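Local structure of putative PLP-dependent aminotransferase (Bacillus cereus ATCC 10987, 3JU7) at residues A[137-142]-A[290-295]; A[262-267]-A[349-354]; A[303-308]-A[315-320]. The protein is a putative pyridoxal phosphate-dependent aminotransferase of the DegT/DnrJ/EryC1/StrS family, probably carrying out transamination, and is found as an assembly of two chains. All coordinates share one frame; numbering follows the deposited sequence.

How the contacts relate
The three contacts cluster on one side of the chain's centre, with centres about 12 Å (1 and 2), 14 Å (1 and 3) and 15 Å (2 and 3) apart. The antiparallel pair of strands 291-294 and 347-350 joins them: contact 1 uses the first strand, contact 2 the second, and contact 3 reaches the second through hydrogen bonds of R316 and Y318 to S349. Along the chain the segments of contacts 1 and 2 alternate, while contact 3 is nested within the loop that contact 2 closes. Contact 1 ties an earlier loop to this C-terminal layer; contacts 2 and 3 pack helices 250-270 and 301-309 within it, consistent with the small domain of a fold type I aminotransferase.

Contact 1 of 3, residues A[137-142]-A[290-295]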
loop_
_atom_site.group_PDB
_atom_site.type_symbol
_atom_site.label_atom_id
_atom_site.label_comp_id
_atom_site.label_asym_id
_atom_site.label_seq_id
_atom_site.Cartn_x
_atom_site.Cartn_y
_atom_site.Cartn_z
ATOM N N ALA A 137 6.818 18.434 -8.607
ATOM C CA ALA A 137 6.963 18.879 -9.990
ATOM C C ALA A 137 5.549 19.189 -10.513
ATOM O O ALA A 137 4.948 18.439 -11.304
ATOM C CB ALA A 137 7.665 17.820 -10.822
ATOM N N THR A 138 5.046 20.324 -10.049
ATOM C CA THR A 138 3.648 20.721 -10.203
ATOM C C THR A 138 3.071 20.447 -11.578
ATOM O O THR A 138 3.632 20.875 -12.599
ATOM C CB THR A 138 3.495 22.239 -9.886
ATOM O OG1 THR A 138 4.096 22.487 -8.622
ATOM C CG2 THR A 138 2.039 22.696 -9.900
ATOM N N PHE A 139 1.959 19.713 -11.554
ATOM C CA PHE A 139 1.133 19.390 -12.730
ATOM C C PHE A 139 1.891 18.649 -13.844
ATOM O O PHE A 139 1.629 18.841 -15.029
ATOM C CB PHE A 139 0.424 20.637 -13.247
ATOM C CG PHE A 139 -0.406 21.400 -12.181
ATOM C CD1 PHE A 139 -1.180 20.742 -11.259
ATOM C CD2 PHE A 139 -0.456 22.781 -12.193
ATOM C CE1 PHE A 139 -1.957 21.435 -10.342
ATOM C CE2 PHE A 139 -1.227 23.474 -11.297
ATOM C CZ PHE A 139 -1.980 22.798 -10.362
ATOM N N GLY A 140 2.823 17.788 -13.452
ATOM C CA GLY A 140 3.516 16.897 -14.410
ATOM C C GLY A 140 4.448 17.676 -15.316
ATOM O O GLY A 140 4.581 17.402 -16.484
ATOM N N SER A 141 5.129 18.656 -14.759
ATOM C CA SER A 141 5.880 19.587 -15.563
ATOM C C SER A 141 7.354 19.425 -15.308
ATOM O O SER A 141 7.788 18.661 -14.422
ATOM C CB SER A 141 5.429 21.017 -15.241
ATOM O OG SER A 141 5.749 21.345 -13.914
ATOM N N TRP A 142 8.125 20.168 -16.080
ATOM C CA TRP A 142 9.552 20.047 -16.041
ATOM C C TRP A 142 10.165 21.014 -15.050
ATOM O O TRP A 142 10.648 22.075 -15.420
ATOM C CB TRP A 142 10.089 20.281 -17.429
ATOM C CG TRP A 142 11.446 19.829 -17.629
ATOM C CD1 TRP A 142 12.584 20.568 -17.509
ATOM C CD2 TRP A 142 11.842 18.528 -18.069
ATOM N NE1 TRP A 142 13.664 19.802 -17.841
ATOM C CE2 TRP A 142 13.247 18.543 -18.181
ATOM C CE3 TRP A 142 11.142 17.353 -18.385
ATOM C CZ2 TRP A 142 13.980 17.421 -18.564
ATOM C CZ3 TRP A 142 11.858 16.235 -18.764
ATOM C CH2 TRP A 142 13.278 16.271 -18.849
ATOM N N PHE A 290 -4.967 16.988 -16.547
ATOM C CA PHE A 290 -6.090 17.911 -16.748
ATOM C C PHE A 290 -5.422 19.211 -17.235
ATOM O O PHE A 290 -4.195 19.236 -17.396
ATOM C CB PHE A 290 -6.897 18.140 -15.458
ATOM C CG PHE A 290 -6.058 18.402 -14.230
ATOM C CD1 PHE A 290 -5.577 19.686 -13.951
ATOM C CD2 PHE A 290 -5.768 17.364 -13.335
ATOM C CE1 PHE A 290 -4.811 19.935 -12.788
ATOM C CE2 PHE A 290 -5.015 17.586 -12.161
ATOM C CZ PHE A 290 -4.537 18.871 -11.871
HETATM N N MSE A 291 -6.209 20.252 -17.518
HETATM C CA MSE A 291 -5.666 21.487 -18.067
HETATM C C MSE A 291 -5.707 22.537 -16.951
HETATM O O MSE A 291 -6.773 23.061 -16.611
HETATM C CB MSE A 291 -6.451 21.922 -19.324
HETATM C CG MSE A 291 -6.118 23.318 -19.836
HETATM SE SE MSE A 291 -4.246 23.627 -20.159
HETATM C CE MSE A 291 -4.054 22.347 -21.552
ATOM N N PRO A 292 -4.554 22.812 -16.340
ATOM C CA PRO A 292 -4.524 23.833 -15.306
ATOM C C PRO A 292 -4.436 25.233 -15.912
ATOM O O PRO A 292 -3.733 25.428 -16.911
ATOM C CB PRO A 292 -3.258 23.504 -14.498
ATOM C CG PRO A 292 -2.659 22.302 -15.123
ATOM C CD PRO A 292 -3.240 22.181 -16.502
ATOM N N ILE A 293 -5.147 26.190 -15.316
ATOM C CA ILE A 293 -5.136 27.548 -15.828
ATOM C C ILE A 293 -5.504 28.523 -14.720
ATOM O O ILE A 293 -6.287 28.195 -13.817
ATOM C CB ILE A 293 -6.081 27.711 -17.051
ATOM C CG1 ILE A 293 -5.751 28.998 -17.821
ATOM C CG2 ILE A 293 -7.554 27.693 -16.617
ATOM C CD1 ILE A 293 -6.428 29.094 -19.154
ATOM N N LEU A 294 -4.892 29.702 -14.749
ATOM C CA LEU A 294 -5.260 30.730 -13.804
ATOM C C LEU A 294 -6.345 31.533 -14.468
ATOM O O LEU A 294 -6.228 31.891 -15.646
ATOM C CB LEU A 294 -4.089 31.635 -13.449
ATOM C CG LEU A 294 -2.824 31.022 -12.840
ATOM C CD1 LEU A 294 -1.884 32.178 -12.382
ATOM C CD2 LEU A 294 -3.137 30.036 -11.719
ATOM N N CYS A 295 -7.427 31.774 -13.744
ATOM C CA CYS A 295 -8.473 32.619 -14.266
ATOM C C CYS A 295 -8.015 34.065 -14.051
ATOM O O CYS A 295 -7.002 34.302 -13.389
ATOM C CB CYS A 295 -9.789 32.317 -13.563
ATOM S SG CYS A 295 -9.785 32.738 -11.831
#
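F139 meets F290 and P292 with its phenyl ring, each in a different way. The rings of F139 and F290 form an offset edge-to-face pair: their centroids lie 5.7 Å apart, their planes are inclined at 72°, and F290 presents its edge toward the face of F139. The CE1-CZ bond of F290 lies almost equally close to CD1 and CE1 of F139, the nearest approach being F290 CZ to F139 CD1 at 3.9 Å. P292 occupies the same face of F139 in a different manner, as a CH-pi donor whose CB stands 4.1 Å from the centroid of the F139 ring, 28° off its normal, while its CG closes to 3.7 Å from F139 CD2. The opposite face is covered from within the loop by T138 CG2, 3.4 Å above the plane and displaced toward the rim, which leaves the F139 ring wedged between a methyl group and a proline. A chi1 of -54° sets F139 CG opposite its own carbonyl carbon and carries the ring out to the strand. The backbone turns sharply here: F139 and G140 both have positive phi, and A137 O receives weak bonds from G140 N and S141 N. Beyond the pair, F290 also meets the ring of Y318, and F139 rests on I347. This is buried aromatic-proline packing of a tight turn, in the loop between strand 130-133 and helix 146-153, against the two-stranded antiparallel sheet of the C-terminal region.

Contact 2 of 3, residues A[262-267]-A[349-354]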
loop_
_atom_site.group_PDB
_atom_site.type_symbol
_atom_site.label_atom_id
_atom_site.label_comp_id
_atom_site.label_asym_id
_atom_site.label_seq_id
_atom_site.Cartn_x
_atom_site.Cartn_y
_atom_site.Cartn_z
ATOM N N GLU A 262 -2.807 20.802 -27.116
ATOM C CA GLU A 262 -2.623 21.692 -28.259
ATOM C C GLU A 262 -3.949 22.368 -28.609
ATOM O O GLU A 262 -3.986 23.581 -28.837
ATOM C CB GLU A 262 -2.118 20.924 -29.507
ATOM C CG GLU A 262 -0.681 20.303 -29.442
ATOM C CD GLU A 262 -0.321 19.528 -30.730
ATOM O OE1 GLU A 262 -0.775 19.948 -31.816
ATOM O OE2 GLU A 262 0.410 18.507 -30.675
ATOM N N TRP A 263 -5.034 21.593 -28.670
ATOM C CA TRP A 263 -6.345 22.158 -28.984
ATOM C C TRP A 263 -6.770 23.200 -27.943
ATOM O O TRP A 263 -7.337 24.257 -28.256
ATOM C CB TRP A 263 -7.422 21.074 -29.045
ATOM C CG TRP A 263 -7.367 20.182 -30.223
ATOM C CD1 TRP A 263 -6.873 20.482 -31.465
ATOM C CD2 TRP A 263 -7.897 18.850 -30.316
ATOM N NE1 TRP A 263 -7.035 19.416 -32.299
ATOM C CE2 TRP A 263 -7.663 18.402 -31.625
ATOM C CE3 TRP A 263 -8.549 17.999 -29.417
ATOM C CZ2 TRP A 263 -8.040 17.132 -32.056
ATOM C CZ3 TRP A 263 -8.917 16.742 -29.843
ATOM C CH2 TRP A 263 -8.657 16.314 -31.144
ATOM N N TYR A 264 -6.539 22.875 -26.689
ATOM C CA TYR A 264 -6.859 23.796 -25.628
ATOM C C TYR A 264 -6.111 25.116 -25.849
ATOM O O TYR A 264 -6.705 26.191 -25.750
ATOM C CB TYR A 264 -6.492 23.190 -24.275
ATOM C CG TYR A 264 -7.650 22.725 -23.412
ATOM C CD1 TYR A 264 -8.601 23.627 -22.942
ATOM C CD2 TYR A 264 -7.754 21.407 -23.013
ATOM C CE1 TYR A 264 -9.636 23.211 -22.127
ATOM C CE2 TYR A 264 -8.783 20.990 -22.207
ATOM C CZ TYR A 264 -9.716 21.886 -21.748
ATOM O OH TYR A 264 -10.712 21.458 -20.878
ATOM N N LYS A 265 -4.823 25.026 -26.174
ATOM C CA LYS A 265 -3.989 26.212 -26.304
ATOM C C LYS A 265 -4.450 27.060 -27.473
ATOM O O LYS A 265 -4.586 28.287 -27.365
ATOM C CB LYS A 265 -2.517 25.827 -26.452
ATOM C CG LYS A 265 -1.949 25.261 -25.163
ATOM C CD LYS A 265 -0.545 24.658 -25.247
ATOM C CE LYS A 265 -0.390 23.550 -24.185
ATOM N NZ LYS A 265 1.018 23.201 -23.855
ATOM N N GLN A 266 -4.735 26.402 -28.586
ATOM C CA GLN A 266 -5.190 27.106 -29.781
ATOM C C GLN A 266 -6.535 27.772 -29.565
ATOM O O GLN A 266 -6.731 28.914 -29.977
ATOM C CB GLN A 266 -5.311 26.146 -30.960
ATOM C CG GLN A 266 -3.990 25.623 -31.482
ATOM C CD GLN A 266 -4.164 24.494 -32.506
ATOM O OE1 GLN A 266 -5.016 23.608 -32.349
ATOM N NE2 GLN A 266 -3.347 24.523 -33.557
ATOM N N LEU A 267 -7.461 27.045 -28.945
ATOM C CA LEU A 267 -8.811 27.559 -28.725
ATOM C C LEU A 267 -8.824 28.672 -27.705
ATOM O O LEU A 267 -9.616 29.605 -27.842
ATOM C CB LEU A 267 -9.786 26.453 -28.292
ATOM C CG LEU A 267 -10.235 25.496 -29.409
ATOM C CD1 LEU A 267 -10.924 24.215 -28.847
ATOM C CD2 LEU A 267 -11.132 26.241 -30.417
ATOM N N SER A 349 -8.929 23.704 -12.709
ATOM C CA SER A 349 -8.532 22.442 -13.321
ATOM C C SER A 349 -9.584 22.054 -14.353
ATOM O O SER A 349 -10.712 21.723 -13.994
ATOM C CB SER A 349 -8.407 21.328 -12.262
ATOM O OG SER A 349 -7.453 21.651 -11.256
ATOM N N LEU A 350 -9.242 22.128 -15.635
ATOM C CA LEU A 350 -10.245 21.905 -16.666
ATOM C C LEU A 350 -10.118 20.483 -17.169
ATOM O O LEU A 350 -9.012 19.929 -17.234
ATOM C CB LEU A 350 -10.139 22.904 -17.812
ATOM C CG LEU A 350 -10.293 24.387 -17.475
ATOM C CD1 LEU A 350 -10.026 25.250 -18.711
ATOM C CD2 LEU A 350 -11.675 24.681 -16.920
ATOM N N PRO A 351 -11.248 19.881 -17.537
ATOM C CA PRO A 351 -11.161 18.497 -17.913
ATOM C C PRO A 351 -10.353 18.247 -19.168
ATOM O O PRO A 351 -10.396 19.013 -20.138
ATOM C CB PRO A 351 -12.626 18.066 -18.092
ATOM C CG PRO A 351 -13.435 19.258 -17.992
ATOM C CD PRO A 351 -12.634 20.323 -17.340
ATOM N N LEU A 352 -9.640 17.138 -19.117
ATOM C CA LEU A 352 -8.862 16.629 -20.214
ATOM C C LEU A 352 -8.772 15.131 -19.977
ATOM O O LEU A 352 -8.429 14.728 -18.899
ATOM C CB LEU A 352 -7.479 17.266 -20.211
ATOM C CG LEU A 352 -6.570 17.084 -21.436
ATOM C CD1 LEU A 352 -5.474 18.191 -21.443
ATOM C CD2 LEU A 352 -5.951 15.726 -21.461
ATOM N N TRP A 353 -9.159 14.310 -20.948
ATOM C CA TRP A 353 -9.042 12.854 -20.843
ATOM C C TRP A 353 -9.044 12.262 -22.234
ATOM O O TRP A 353 -9.477 12.925 -23.178
ATOM C CB TRP A 353 -10.163 12.205 -20.013
ATOM C CG TRP A 353 -11.445 12.972 -19.924
ATOM C CD1 TRP A 353 -11.809 13.820 -18.921
ATOM C CD2 TRP A 353 -12.528 12.968 -20.859
ATOM N NE1 TRP A 353 -13.049 14.337 -19.165
ATOM C CE2 TRP A 353 -13.513 13.836 -20.353
ATOM C CE3 TRP A 353 -12.760 12.318 -22.068
ATOM C CZ2 TRP A 353 -14.706 14.063 -21.007
ATOM C CZ3 TRP A 353 -13.941 12.538 -22.719
ATOM C CH2 TRP A 353 -14.902 13.409 -22.195
ATOM N N GLU A 354 -8.553 11.022 -22.336
ATOM C CA GLU A 354 -8.451 10.323 -23.605
ATOM C C GLU A 354 -9.840 10.199 -24.176
ATOM O O GLU A 354 -10.757 9.765 -23.490
ATOM C CB GLU A 354 -7.850 8.914 -23.442
ATOM C CG GLU A 354 -6.374 8.877 -22.977
ATOM C CD GLU A 354 -5.870 7.442 -22.766
ATOM O OE1 GLU A 354 -6.075 6.613 -23.668
ATOM O OE2 GLU A 354 -5.285 7.131 -21.702
#
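The phenol ring of Y264 has P351 O at its edge, close to the ring plane, while the CD1 methyls of L350 and L352 approach obliquely from one side of that plane. The two leucines use diagonally opposed corners: L350 CD1 lies 4.0 Å from Y264 CE1, and L352 CD1 lies 4.2 Å from Y264 CD2. Between them the hydroxyl donates to the chain, with Y264 OH 2.6 Å from P351 O. At the acceptor the C=O...O angle is 145° and the donor is tilted 17° from the carbonyl plane, so the hydroxyl approaches from near that plane, off the C=O direction. L350 CB lies 3.4 Å from Y264 OH, so aliphatic carbon borders the buried hydroxyl, whose polar need P351 O meets. With chi1 at -107°, away from the staggered values, the ring is directed at the 349-354 chain and its hydroxyl comes to P351 O. Elsewhere Y264 touches M291 of the neighbouring strand and V361 and I364 of helix 358-368. The geometry is that of helix-on-sheet packing: one tyrosine spans from helix 250-270 to the chain leaving strand 347-350, consistent with the C-terminal region of a fold type I, PLP-dependent enzyme.

Contact 3 of 3, residues A[303-308]-A[315-320]; sequences QVIEDL and ARLYFS
I305 is pressed against A315 and L317, and this is where the two segments fit most closely. I305 CD1 lies 3.4 Å from A315 CB, and I305 CG1 lies 3.5 Å from L317 CD2; both carbon pairs are tighter than ordinary van der Waals contact. With chi1 at -65°, I305 CG1 stands opposite its carbonyl carbon and extends toward the returning chain, where CD1 also comes within 3.6 Å of R316 O. One helical turn on, L308 CD1 reaches A315 CB at 3.6 Å, so the alanine methyl is held between two branched side chains. L308 also touches L350 and the C367-L368 end of helix 358-368.

The other side of the contact is looser and polar. Instead of a direct backbone bond, a water bridges the segments, donating to I305 O at 2.7 Å and accepting from A315 N at 3.2 Å. R316 directs its CB away from the helix, and its extended side chain brings the guanidinium to Y318 OH, to which NH1 donates over 2.9 Å, with the hydroxyl only 5° out of the guanidinium plane and an N-H...O angle of 156°. R316 NE forms a salt bridge with E314, and NH1 comes near R224 of the second subunit; an acetate, probably from the crystallisation liquor, also lies close to R316. The chain leaves helix 301-309, folds back over that helix's apolar flank at 315-317, and hydrogen-bonds to S349 of strand 347-350, consistent with the small domain of a fold type I enzyme, here close to the second subunit.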
loop_
_atom_site.group_PDB
_atom_site.type_symbol
_atom_site.label_atom_id
_atom_site.label_comp_id
_atom_site.label_asym_id
_atom_site.label_seq_id
_atom_site.Cartn_x
_atom_site.Cartn_y
_atom_site.Cartn_z
ATOM N N GLN A 303 -16.151 30.679 -8.743
ATOM C CA GLN A 303 -17.230 31.116 -9.647
ATOM C C GLN A 303 -17.123 30.448 -11.004
ATOM O O GLN A 303 -18.136 30.133 -11.615
ATOM C CB GLN A 303 -17.219 32.635 -9.859
ATOM C CG GLN A 303 -18.277 33.402 -9.055
ATOM C CD GLN A 303 -19.666 32.833 -9.253
ATOM O OE1 GLN A 303 -20.044 32.480 -10.370
ATOM N NE2 GLN A 303 -20.423 32.706 -8.160
ATOM N N VAL A 304 -15.896 30.279 -11.494
ATOM C CA VAL A 304 -15.658 29.543 -12.734
ATOM C C VAL A 304 -16.209 28.099 -12.616
ATOM O O VAL A 304 -16.856 27.609 -13.535
ATOM C CB VAL A 304 -14.146 29.548 -13.110
ATOM C CG1 VAL A 304 -13.875 28.741 -14.414
ATOM C CG2 VAL A 304 -13.656 30.980 -13.225
ATOM N N ILE A 305 -15.979 27.443 -11.475
ATOM C CA ILE A 305 -16.533 26.106 -11.209
ATOM C C ILE A 305 -18.055 26.086 -11.292
ATOM O O ILE A 305 -18.648 25.264 -11.992
ATOM C CB ILE A 305 -16.170 25.597 -9.798
ATOM C CG1 ILE A 305 -14.661 25.394 -9.674
ATOM C CG2 ILE A 305 -16.925 24.287 -9.464
ATOM C CD1 ILE A 305 -14.030 24.606 -10.816
ATOM N N GLU A 306 -18.688 26.992 -10.562
ATOM C CA GLU A 306 -20.140 26.993 -10.487
ATOM C C GLU A 306 -20.758 27.407 -11.840
ATOM O O GLU A 306 -21.837 26.929 -12.210
ATOM C CB GLU A 306 -20.634 27.855 -9.313
ATOM C CG GLU A 306 -21.833 27.228 -8.543
ATOM C CD GLU A 306 -21.496 25.938 -7.742
ATOM O OE1 GLU A 306 -20.339 25.772 -7.287
ATOM O OE2 GLU A 306 -22.414 25.091 -7.556
ATOM N N ASP A 307 -20.057 28.259 -12.582
ATOM C CA ASP A 307 -20.463 28.616 -13.935
ATOM C C ASP A 307 -20.327 27.459 -14.929
ATOM O O ASP A 307 -21.252 27.179 -15.689
ATOM C CB ASP A 307 -19.665 29.820 -14.428
ATOM C CG ASP A 307 -20.066 31.124 -13.733
ATOM O OD1 ASP A 307 -21.153 31.186 -13.109
ATOM O OD2 ASP A 307 -19.277 32.093 -13.814
ATOM N N LEU A 308 -19.195 26.767 -14.942
ATOM C CA LEU A 308 -19.094 25.613 -15.818
ATOM C C LEU A 308 -20.104 24.549 -15.399
ATOM O O LEU A 308 -20.626 23.822 -16.244
ATOM C CB LEU A 308 -17.686 25.019 -15.784
ATOM C CG LEU A 308 -16.629 25.890 -16.446
ATOM C CD1 LEU A 308 -15.249 25.315 -16.107
ATOM C CD2 LEU A 308 -16.825 26.003 -17.956
ATOM N N ALA A 315 -15.374 21.073 -13.699
ATOM C CA ALA A 315 -13.981 21.455 -13.459
ATOM C C ALA A 315 -13.714 21.210 -11.981
ATOM O O ALA A 315 -14.649 21.026 -11.214
ATOM C CB ALA A 315 -13.765 22.953 -13.755
ATOM N N ARG A 316 -12.447 21.241 -11.586
ATOM C CA ARG A 316 -12.092 21.213 -10.177
ATOM C C ARG A 316 -11.073 22.320 -9.870
ATOM O O ARG A 316 -10.717 23.090 -10.757
ATOM C CB ARG A 316 -11.565 19.828 -9.772
ATOM C CG ARG A 316 -12.618 18.744 -9.875
ATOM C CD ARG A 316 -12.135 17.444 -9.280
ATOM N NE ARG A 316 -13.032 16.343 -9.594
ATOM C CZ ARG A 316 -12.828 15.066 -9.258
ATOM N NH1 ARG A 316 -11.767 14.692 -8.561
ATOM N NH2 ARG A 316 -13.715 14.145 -9.611
ATOM N N LEU A 317 -10.626 22.376 -8.617
ATOM C CA LEU A 317 -9.690 23.383 -8.141
ATOM C C LEU A 317 -8.505 22.721 -7.418
ATOM O O LEU A 317 -8.463 22.690 -6.189
ATOM C CB LEU A 317 -10.417 24.316 -7.161
ATOM C CG LEU A 317 -11.677 25.039 -7.640
ATOM C CD1 LEU A 317 -12.351 25.683 -6.455
ATOM C CD2 LEU A 317 -11.356 26.062 -8.751
ATOM N N TYR A 318 -7.573 22.158 -8.186
ATOM C CA TYR A 318 -6.316 21.654 -7.666
ATOM C C TYR A 318 -5.244 22.784 -7.665
ATOM O O TYR A 318 -4.725 23.124 -8.728
ATOM C CB TYR A 318 -5.861 20.456 -8.533
ATOM C CG TYR A 318 -6.764 19.262 -8.334
ATOM C CD1 TYR A 318 -6.832 18.627 -7.086
ATOM C CD2 TYR A 318 -7.584 18.784 -9.360
ATOM C CE1 TYR A 318 -7.677 17.538 -6.872
ATOM C CE2 TYR A 318 -8.434 17.686 -9.156
ATOM C CZ TYR A 318 -8.484 17.083 -7.906
ATOM O OH TYR A 318 -9.315 16.016 -7.675
ATOM N N PHE A 319 -4.850 23.363 -6.528
ATOM C CA PHE A 319 -5.152 22.972 -5.174
ATOM C C PHE A 319 -5.735 24.148 -4.424
ATOM O O PHE A 319 -5.031 25.071 -4.011
ATOM C CB PHE A 319 -3.869 22.508 -4.519
ATOM C CG PHE A 319 -3.252 21.387 -5.234
ATOM C CD1 PHE A 319 -3.809 20.114 -5.149
ATOM C CD2 PHE A 319 -2.177 21.598 -6.067
ATOM C CE1 PHE A 319 -3.281 19.060 -5.861
ATOM C CE2 PHE A 319 -1.647 20.548 -6.781
ATOM C CZ PHE A 319 -2.205 19.283 -6.684
ATOM N N SER A 320 -7.034 24.114 -4.240
ATOM C CA SER A 320 -7.705 25.164 -3.505
ATOM C C SER A 320 -8.890 24.509 -2.832
ATOM O O SER A 320 -9.820 24.139 -3.533
ATOM C CB SER A 320 -8.163 26.248 -4.478
ATOM O OG SER A 320 -8.971 27.187 -3.826
HETATM O O HOH W 1 -17.829 22.790 -12.644
#